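Local coordinates for protein rRNA N-glycosidase (Bougainvillea spectabilis, PDB 3CTK) that belongs to the ribosome-inactivating proteins, a family found widely in plants, at residues N188-I201 with A218-V230. Residues are numbered along the deposited sequence; the frame is centred on the assembly and turned at random.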
ATOM      1  N   ASN A 188       8.988   9.828   7.888  1.00  8.42           N
ATOM      2  CA  ASN A 188       9.232  11.258   8.011  1.00  9.36           C
ATOM      3  C   ASN A 188       8.133  12.099   7.373  1.00  9.39           C
ATOM      4  O   ASN A 188       7.184  11.567   6.796  1.00  9.60           O
ATOM      5  CB  ASN A 188      10.617  11.645   7.443  1.00  7.78           C
ATOM      6  CG  ASN A 188      10.743  11.430   5.938  1.00  8.48           C
ATOM      7  OD1 ASN A 188       9.817  11.694   5.173  1.00  8.01           O
ATOM      8  ND2 ASN A 188      11.918  10.976   5.506  1.00  8.25           N
ATOM      9  N   PHE A 189       8.262  13.417   7.493  1.00  9.45           N
ATOM     10  CA  PHE A 189       7.269  14.344   6.965  1.00  8.54           C
ATOM     11  C   PHE A 189       6.962  14.175   5.484  1.00  7.02           C
ATOM     12  O   PHE A 189       5.815  14.343   5.073  1.00  5.95           O
ATOM     13  CB  PHE A 189       7.703  15.789   7.229  1.00 11.58           C
ATOM     14  CG  PHE A 189       7.974  16.084   8.676  1.00 13.64           C
ATOM     15  CD1 PHE A 189       9.278  16.129   9.160  1.00 15.82           C
ATOM     16  CD2 PHE A 189       6.924  16.307   9.560  1.00 15.56           C
ATOM     17  CE1 PHE A 189       9.532  16.393  10.506  1.00 16.47           C
ATOM     18  CE2 PHE A 189       7.168  16.572  10.909  1.00 16.60           C
ATOM     19  CZ  PHE A 189       8.474  16.614  11.380  1.00 16.12           C
ATOM     20  N   LYS A 190       7.977  13.856   4.685  1.00  7.30           N
ATOM     21  CA  LYS A 190       7.771  13.681   3.250  1.00  7.08           C
ATOM     22  C   LYS A 190       7.009  12.398   2.943  1.00  7.31           C
ATOM     23  O   LYS A 190       6.111  12.389   2.097  1.00  5.93           O
ATOM     24  CB  LYS A 190       9.109  13.684   2.497  1.00  7.74           C
ATOM     25  CG  LYS A 190       8.951  13.471   0.991  1.00  7.82           C
ATOM     26  CD  LYS A 190      10.216  13.811   0.205  1.00  9.30           C
ATOM     27  CE  LYS A 190      10.014  13.520  -1.285  1.00  9.77           C
ATOM     28  NZ  LYS A 190      11.155  13.977  -2.129  1.00 12.07           N
ATOM     29  N   VAL A 191       7.372  11.315   3.620  1.00  5.94           N
ATOM     30  CA  VAL A 191       6.685  10.044   3.413  1.00  6.27           C
ATOM     31  C   VAL A 191       5.188  10.252   3.646  1.00  5.19           C
ATOM     32  O   VAL A 191       4.361   9.902   2.803  1.00  4.50           O
ATOM     33  CB  VAL A 191       7.206   8.963   4.378  1.00  5.69           C
ATOM     34  CG1 VAL A 191       6.351   7.705   4.263  1.00  6.53           C
ATOM     35  CG2 VAL A 191       8.660   8.640   4.057  1.00  4.76           C
ATOM     36  N   LEU A 192       4.851  10.846   4.783  1.00  6.77           N
ATOM     37  CA  LEU A 192       3.458  11.108   5.131  1.00  8.58           C
ATOM     38  C   LEU A 192       2.764  12.041   4.140  1.00  7.38           C
ATOM     39  O   LEU A 192       1.604  11.827   3.788  1.00  6.50           O
ATOM     40  CB  LEU A 192       3.376  11.686   6.551  1.00 10.88           C
ATOM     41  CG  LEU A 192       3.256  10.674   7.700  1.00 16.02           C
ATOM     42  CD1 LEU A 192       4.072   9.437   7.412  1.00 18.11           C
ATOM     43  CD2 LEU A 192       3.691  11.326   9.003  1.00 17.23           C
ATOM     44  N   ASN A 193       3.476  13.064   3.677  1.00  5.43           N
ATOM     45  CA  ASN A 193       2.899  14.018   2.735  1.00  6.39           C
ATOM     46  C   ASN A 193       2.556  13.352   1.401  1.00  5.61           C
ATOM     47  O   ASN A 193       1.485  13.587   0.838  1.00  6.76           O
ATOM     48  CB  ASN A 193       3.865  15.182   2.499  1.00  6.27           C
ATOM     49  CG  ASN A 193       3.259  16.271   1.641  1.00  8.34           C
ATOM     50  OD1 ASN A 193       2.278  16.908   2.028  1.00 11.78           O
ATOM     51  ND2 ASN A 193       3.837  16.490   0.468  1.00  6.89           N
ATOM     52  N   LEU A 194       3.466  12.526   0.894  1.00  5.42           N
ATOM     53  CA  LEU A 194       3.228  11.831  -0.369  1.00  5.05           C
ATOM     54  C   LEU A 194       2.027  10.900  -0.229  1.00  4.61           C
ATOM     55  O   LEU A 194       1.180  10.828  -1.122  1.00  4.63           O
ATOM     56  CB  LEU A 194       4.479  11.040  -0.786  1.00  6.16           C
ATOM     57  CG  LEU A 194       5.688  11.886  -1.223  1.00  6.07           C
ATOM     58  CD1 LEU A 194       6.895  11.000  -1.444  1.00  5.40           C
ATOM     59  CD2 LEU A 194       5.353  12.644  -2.498  1.00  8.66           C
ATOM     60  N   GLU A 195       1.949  10.195   0.897  1.00  4.62           N
ATOM     61  CA  GLU A 195       0.833   9.287   1.147  1.00  4.96           C
ATOM     62  C   GLU A 195      -0.499  10.037   1.089  1.00  6.01           C
ATOM     63  O   GLU A 195      -1.493   9.519   0.576  1.00  5.64           O
ATOM     64  CB  GLU A 195       0.978   8.623   2.524  1.00  5.26           C
ATOM     65  CG  GLU A 195       2.134   7.635   2.636  1.00  4.51           C
ATOM     66  CD  GLU A 195       2.253   7.031   4.028  1.00  8.14           C
ATOM     67  OE1 GLU A 195       1.420   7.374   4.898  1.00  9.18           O
ATOM     68  OE2 GLU A 195       3.179   6.217   4.254  1.00  7.95           O
ATOM     69  N   ASN A 196      -0.514  11.259   1.609  1.00  6.14           N
ATOM     70  CA  ASN A 196      -1.731  12.061   1.623  1.00  6.90           C
ATOM     71  C   ASN A 196      -2.069  12.720   0.292  1.00  8.43           C
ATOM     72  O   ASN A 196      -3.172  13.247   0.136  1.00 10.35           O
ATOM     73  CB  ASN A 196      -1.646  13.173   2.679  1.00  8.09           C
ATOM     74  CG  ASN A 196      -1.441  12.645   4.087  1.00 10.19           C
ATOM     75  OD1 ASN A 196      -1.903  11.558   4.435  1.00  8.23           O
ATOM     76  ND2 ASN A 196      -0.758  13.431   4.915  1.00 13.07           N
ATOM     77  N   ASN A 197      -1.143  12.695  -0.665  1.00  6.93           N
ATOM     78  CA  ASN A 197      -1.382  13.362  -1.944  1.00  8.31           C
ATOM     79  C   ASN A 197      -1.207  12.564  -3.232  1.00  7.25           C
ATOM     80  O   ASN A 197      -1.027  13.153  -4.298  1.00  8.27           O
ATOM     81  CB  ASN A 197      -0.503  14.614  -2.044  1.00  9.40           C
ATOM     82  CG  ASN A 197      -0.885  15.677  -1.040  1.00 12.11           C
ATOM     83  OD1 ASN A 197      -0.311  15.761   0.048  1.00 15.41           O
ATOM     84  ND2 ASN A 197      -1.865  16.493  -1.395  1.00 12.33           N
ATOM     85  N   TRP A 198      -1.277  11.241  -3.162  1.00  5.42           N
ATOM     86  CA  TRP A 198      -1.101  10.439  -4.370  1.00  6.44           C
ATOM     87  C   TRP A 198      -2.054  10.838  -5.494  1.00  6.66           C
ATOM     88  O   TRP A 198      -1.633  11.020  -6.639  1.00  6.34           O
ATOM     89  CB  TRP A 198      -1.286   8.958  -4.052  1.00  5.48           C
ATOM     90  CG  TRP A 198      -1.048   8.060  -5.225  1.00  3.44           C
ATOM     91  CD1 TRP A 198       0.102   7.951  -5.953  1.00  3.83           C
ATOM     92  CD2 TRP A 198      -1.962   7.104  -5.770  1.00  4.30           C
ATOM     93  NE1 TRP A 198      -0.035   6.980  -6.915  1.00  4.64           N
ATOM     94  CE2 TRP A 198      -1.295   6.443  -6.826  1.00  5.04           C
ATOM     95  CE3 TRP A 198      -3.282   6.738  -5.468  1.00  4.83           C
ATOM     96  CZ2 TRP A 198      -1.901   5.432  -7.581  1.00  4.29           C
ATOM     97  CZ3 TRP A 198      -3.885   5.733  -6.218  1.00  1.87           C
ATOM     98  CH2 TRP A 198      -3.192   5.092  -7.263  1.00  4.69           C
ATOM     99  N   GLY A 199      -3.338  10.965  -5.167  1.00  5.70           N
ATOM    100  CA  GLY A 199      -4.325  11.336  -6.163  1.00  7.16           C
ATOM    101  C   GLY A 199      -4.055  12.681  -6.810  1.00  8.41           C
ATOM    102  O   GLY A 199      -4.091  12.801  -8.036  1.00  8.89           O
ATOM    103  N   ASP A 200      -3.785  13.696  -5.992  1.00  8.87           N
ATOM    104  CA  ASP A 200      -3.512  15.034  -6.505  1.00 10.38           C
ATOM    105  C   ASP A 200      -2.234  15.115  -7.331  1.00  9.10           C
ATOM    106  O   ASP A 200      -2.192  15.810  -8.348  1.00  7.12           O
ATOM    107  CB  ASP A 200      -3.443  16.044  -5.357  1.00 15.28           C
ATOM    108  CG  ASP A 200      -4.803  16.320  -4.744  1.00 20.79           C
ATOM    109  OD1 ASP A 200      -5.822  15.999  -5.392  1.00 24.29           O
ATOM    110  OD2 ASP A 200      -4.855  16.870  -3.624  1.00 24.76           O
ATOM    111  N   ILE A 201      -1.191  14.414  -6.894  1.00  6.10           N
ATOM    112  CA  ILE A 201       0.076  14.411  -7.619  1.00  4.97           C
ATOM    113  C   ILE A 201      -0.126  13.756  -8.984  1.00  5.78           C
ATOM    114  O   ILE A 201       0.400  14.226  -9.990  1.00  5.30           O
ATOM    115  CB  ILE A 201       1.176  13.637  -6.837  1.00  4.10           C
ATOM    116  CG1 ILE A 201       1.565  14.421  -5.580  1.00  5.14           C
ATOM    117  CG2 ILE A 201       2.402  13.421  -7.718  1.00  6.82           C
ATOM    118  CD1 ILE A 201       2.508  13.670  -4.651  1.00  7.85           C
ATOM    119  N   ALA A 218       0.709  24.825  -9.170  1.00  6.89           N
ATOM    120  CA  ALA A 218       1.785  24.041  -8.576  1.00  7.87           C
ATOM    121  C   ALA A 218       1.330  23.140  -7.429  1.00  8.07           C
ATOM    122  O   ALA A 218       0.344  23.424  -6.752  1.00 10.61           O
ATOM    123  CB  ALA A 218       2.885  24.979  -8.086  1.00  8.05           C
ATOM    124  N   LEU A 219       2.059  22.048  -7.220  1.00  7.93           N
ATOM    125  CA  LEU A 219       1.760  21.127  -6.126  1.00  7.95           C
ATOM    126  C   LEU A 219       2.442  21.677  -4.880  1.00  9.67           C
ATOM    127  O   LEU A 219       3.630  21.995  -4.910  1.00 10.30           O
ATOM    128  CB  LEU A 219       2.313  19.737  -6.427  1.00  7.22           C
ATOM    129  CG  LEU A 219       1.615  18.935  -7.526  1.00  6.61           C
ATOM    130  CD1 LEU A 219       2.538  17.816  -7.988  1.00  8.22           C
ATOM    131  CD2 LEU A 219       0.294  18.374  -7.003  1.00  8.54           C
ATOM    132  N   GLN A 220       1.689  21.798  -3.793  1.00  9.22           N
ATOM    133  CA  GLN A 220       2.235  22.312  -2.541  1.00 10.65           C
ATOM    134  C   GLN A 220       2.558  21.108  -1.664  1.00 10.86           C
ATOM    135  O   GLN A 220       1.707  20.630  -0.916  1.00 13.35           O
ATOM    136  CB  GLN A 220       1.202  23.210  -1.853  1.00 10.90           C
ATOM    137  CG  GLN A 220       0.532  24.202  -2.798  1.00 13.46           C
ATOM    138  CD  GLN A 220       1.497  25.224  -3.366  1.00 14.09           C
ATOM    139  OE1 GLN A 220       1.279  25.767  -4.452  1.00 17.10           O
ATOM    140  NE2 GLN A 220       2.562  25.503  -2.629  1.00 13.86           N
ATOM    141  N   LEU A 221       3.794  20.623  -1.765  1.00 11.08           N
ATOM    142  CA  LEU A 221       4.224  19.454  -1.009  1.00 10.13           C
ATOM    143  C   LEU A 221       5.129  19.787   0.178  1.00 11.74           C
ATOM    144  O   LEU A 221       5.342  20.959   0.497  1.00 10.38           O
ATOM    145  CB  LEU A 221       4.912  18.467  -1.962  1.00 10.08           C
ATOM    146  CG  LEU A 221       4.020  18.086  -3.157  1.00 10.94           C
ATOM    147  CD1 LEU A 221       4.751  17.125  -4.088  1.00  9.40           C
ATOM    148  CD2 LEU A 221       2.730  17.452  -2.645  1.00 10.63           C
ATOM    149  N   ILE A 222       5.653  18.748   0.827  1.00 11.76           N
ATOM    150  CA  ILE A 222       6.508  18.909   2.003  1.00 12.82           C
ATOM    151  C   ILE A 222       7.799  18.094   1.908  1.00 13.39           C
ATOM    152  O   ILE A 222       7.786  16.941   1.473  1.00 12.79           O
ATOM    153  CB  ILE A 222       5.739  18.487   3.276  1.00 13.06           C
ATOM    154  CG1 ILE A 222       4.466  19.330   3.399  1.00 14.93           C
ATOM    155  CG2 ILE A 222       6.622  18.646   4.511  1.00 14.19           C
ATOM    156  CD1 ILE A 222       3.506  18.865   4.476  1.00 16.68           C
ATOM    157  N   SER A 223       8.910  18.698   2.330  1.00 13.01           N
ATOM    158  CA  SER A 223      10.218  18.045   2.291  1.00 12.32           C
ATOM    159  C   SER A 223      10.432  17.133   3.496  1.00 12.89           C
ATOM    160  O   SER A 223       9.653  17.151   4.450  1.00 13.10           O
ATOM    161  CB  SER A 223      11.331  19.093   2.272  1.00 13.56           C
ATOM    162  OG  SER A 223      11.506  19.647   3.565  1.00 13.74           O
ATOM    163  N   PRO A 224      11.505  16.324   3.474  1.00 14.17           N
ATOM    164  CA  PRO A 224      11.805  15.408   4.581  1.00 14.94           C
ATOM    165  C   PRO A 224      11.963  16.107   5.935  1.00 17.05           C
ATOM    166  O   PRO A 224      11.748  15.497   6.988  1.00 17.86           O
ATOM    167  CB  PRO A 224      13.098  14.736   4.129  1.00 14.54           C
ATOM    168  CG  PRO A 224      12.950  14.708   2.636  1.00 14.31           C
ATOM    169  CD  PRO A 224      12.423  16.094   2.342  1.00 14.18           C
ATOM    170  N   SER A 225      12.340  17.383   5.904  1.00 17.42           N
ATOM    171  CA  SER A 225      12.536  18.159   7.126  1.00 18.62           C
ATOM    172  C   SER A 225      11.327  19.023   7.495  1.00 18.93           C
ATOM    173  O   SER A 225      11.421  19.901   8.355  1.00 19.42           O
ATOM    174  CB  SER A 225      13.774  19.046   6.985  0.50 18.20           C
ATOM    175  OG  SER A 225      13.653  19.915   5.874  0.50 18.34           O
ATOM    176  N   ASN A 226      10.203  18.768   6.833  1.00 16.99           N
ATOM    177  CA  ASN A 226       8.954  19.484   7.077  1.00 18.24           C
ATOM    178  C   ASN A 226       8.913  20.907   6.519  1.00 17.53           C
ATOM    179  O   ASN A 226       8.136  21.738   6.989  1.00 18.59           O
ATOM    180  CB  ASN A 226       8.644  19.520   8.579  1.00 18.36           C
ATOM    181  CG  ASN A 226       7.164  19.699   8.863  1.00 20.18           C
ATOM    182  OD1 ASN A 226       6.769  20.025   9.982  1.00 22.79           O
ATOM    183  ND2 ASN A 226       6.333  19.469   7.850  1.00 18.98           N
ATOM    184  N   ASP A 227       9.741  21.188   5.521  1.00 17.60           N
ATOM    185  CA  ASP A 227       9.756  22.513   4.912  1.00 18.15           C
ATOM    186  C   ASP A 227       8.924  22.490   3.634  1.00 18.53           C
ATOM    187  O   ASP A 227       8.768  21.442   3.004  1.00 15.57           O
ATOM    188  CB  ASP A 227      11.188  22.943   4.581  1.00 21.40           C
ATOM    189  CG  ASP A 227      12.059  23.060   5.815  1.00 23.31           C
ATOM    190  OD1 ASP A 227      11.601  23.661   6.809  1.00 26.88           O
ATOM    191  OD2 ASP A 227      13.203  22.561   5.790  1.00 25.85           O
ATOM    192  N   PRO A 228       8.366  23.646   3.242  1.00 18.79           N
ATOM    193  CA  PRO A 228       7.553  23.720   2.026  1.00 18.26           C
ATOM    194  C   PRO A 228       8.346  23.275   0.801  1.00 17.77           C
ATOM    195  O   PRO A 228       9.508  23.644   0.636  1.00 17.91           O
ATOM    196  CB  PRO A 228       7.176  25.198   1.954  1.00 19.80           C
ATOM    197  CG  PRO A 228       7.124  25.600   3.389  1.00 19.60           C
ATOM    198  CD  PRO A 228       8.358  24.937   3.954  1.00 19.65           C
ATOM    199  N   TRP A 229       7.714  22.473  -0.049  1.00 17.11           N
ATOM    200  CA  TRP A 229       8.345  21.990  -1.273  1.00 16.08           C
ATOM    201  C   TRP A 229       7.353  22.222  -2.408  1.00 15.32           C
ATOM    202  O   TRP A 229       6.446  21.420  -2.625  1.00 15.45           O
ATOM    203  CB  TRP A 229       8.688  20.499  -1.140  1.00 17.03           C
ATOM    204  CG  TRP A 229       9.297  19.878  -2.376  1.00 18.66           C
ATOM    205  CD1 TRP A 229      10.180  20.462  -3.240  1.00 20.37           C
ATOM    206  CD2 TRP A 229       9.093  18.542  -2.855  1.00 18.65           C
ATOM    207  NE1 TRP A 229      10.539  19.572  -4.228  1.00 21.63           N
ATOM    208  CE2 TRP A 229       9.886  18.386  -4.015  1.00 19.47           C
ATOM    209  CE3 TRP A 229       8.318  17.458  -2.414  1.00 18.67           C
ATOM    210  CZ2 TRP A 229       9.926  17.190  -4.742  1.00 20.73           C
ATOM    211  CZ3 TRP A 229       8.357  16.268  -3.137  1.00 19.49           C
ATOM    212  CH2 TRP A 229       9.158  16.147  -4.289  1.00 19.08           C
ATOM    213  N   VAL A 230       7.519  23.339  -3.113  1.00 13.67           N
ATOM    214  CA  VAL A 230       6.630  23.695  -4.216  1.00 12.35           C
ATOM    215  C   VAL A 230       7.107  23.103  -5.535  1.00 11.79           C
ATOM    216  O   VAL A 230       8.197  23.413  -6.019  1.00 12.11           O
ATOM    217  CB  VAL A 230       6.505  25.225  -4.348  1.00 14.15           C
ATOM    218  CG1 VAL A 230       5.623  25.584  -5.532  1.00 14.16           C
ATOM    219  CG2 VAL A 230       5.922  25.797  -3.065  1.00 15.57           C
TER
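Lys190, in the first turn of helix 189-196, runs past Ile222 and Pro224 to Trp229 of the hairpin formed by strands 214-222 and 228-233. Lys190 CB sits 3.7 Å from Ile222 O. CG stays near that same carbonyl. Lys190 CD lies alongside the Pro224 ring, 3.8 Å from Pro224 CG. Lys190 CE then reaches the tryptophan of the second strand, 3.7 Å from Trp229 CZ3. The tip, Lys190 NZ, makes an off-centre cation-pi contact, 4.2 Å from the centroid of the Trp229 six-membered ring and 35° off its normal. NZ also forms a salt bridge with Asp240, and Tyr171 of helix 170-180 adds a second cation-pi contact. CG stands anti to the backbone N (chi1 179°), and the chain beyond it is extended, which carries the amine this far.

On the outer side, Phe189 stacks on Asn226 at the hairpin turn. Ring and amide planes are only 4° apart. Asn226 CB lies over the ring centre, a CH-pi contact of 3.5 Å to the centroid of the Phe189 ring. Pro224 O meets the ring edge in plane, 3.3 Å from Phe189 CD1.

One turn further along the helix, the Asn193 side chain lies against Leu221 and Ile222. Farther along, Ile201 CD1 touches Leu221 CD1 at 4.2 Å, and Ile237 of helix 234-237 packs on both residues. The contact thus sets the antiparallel C-terminal hairpin against two consecutive helices. With its amine shared between Asp240 and two aromatic rings, the buried Lys190 is probably kept charged, and its aliphatic stem packs against Pro224 and Trp229.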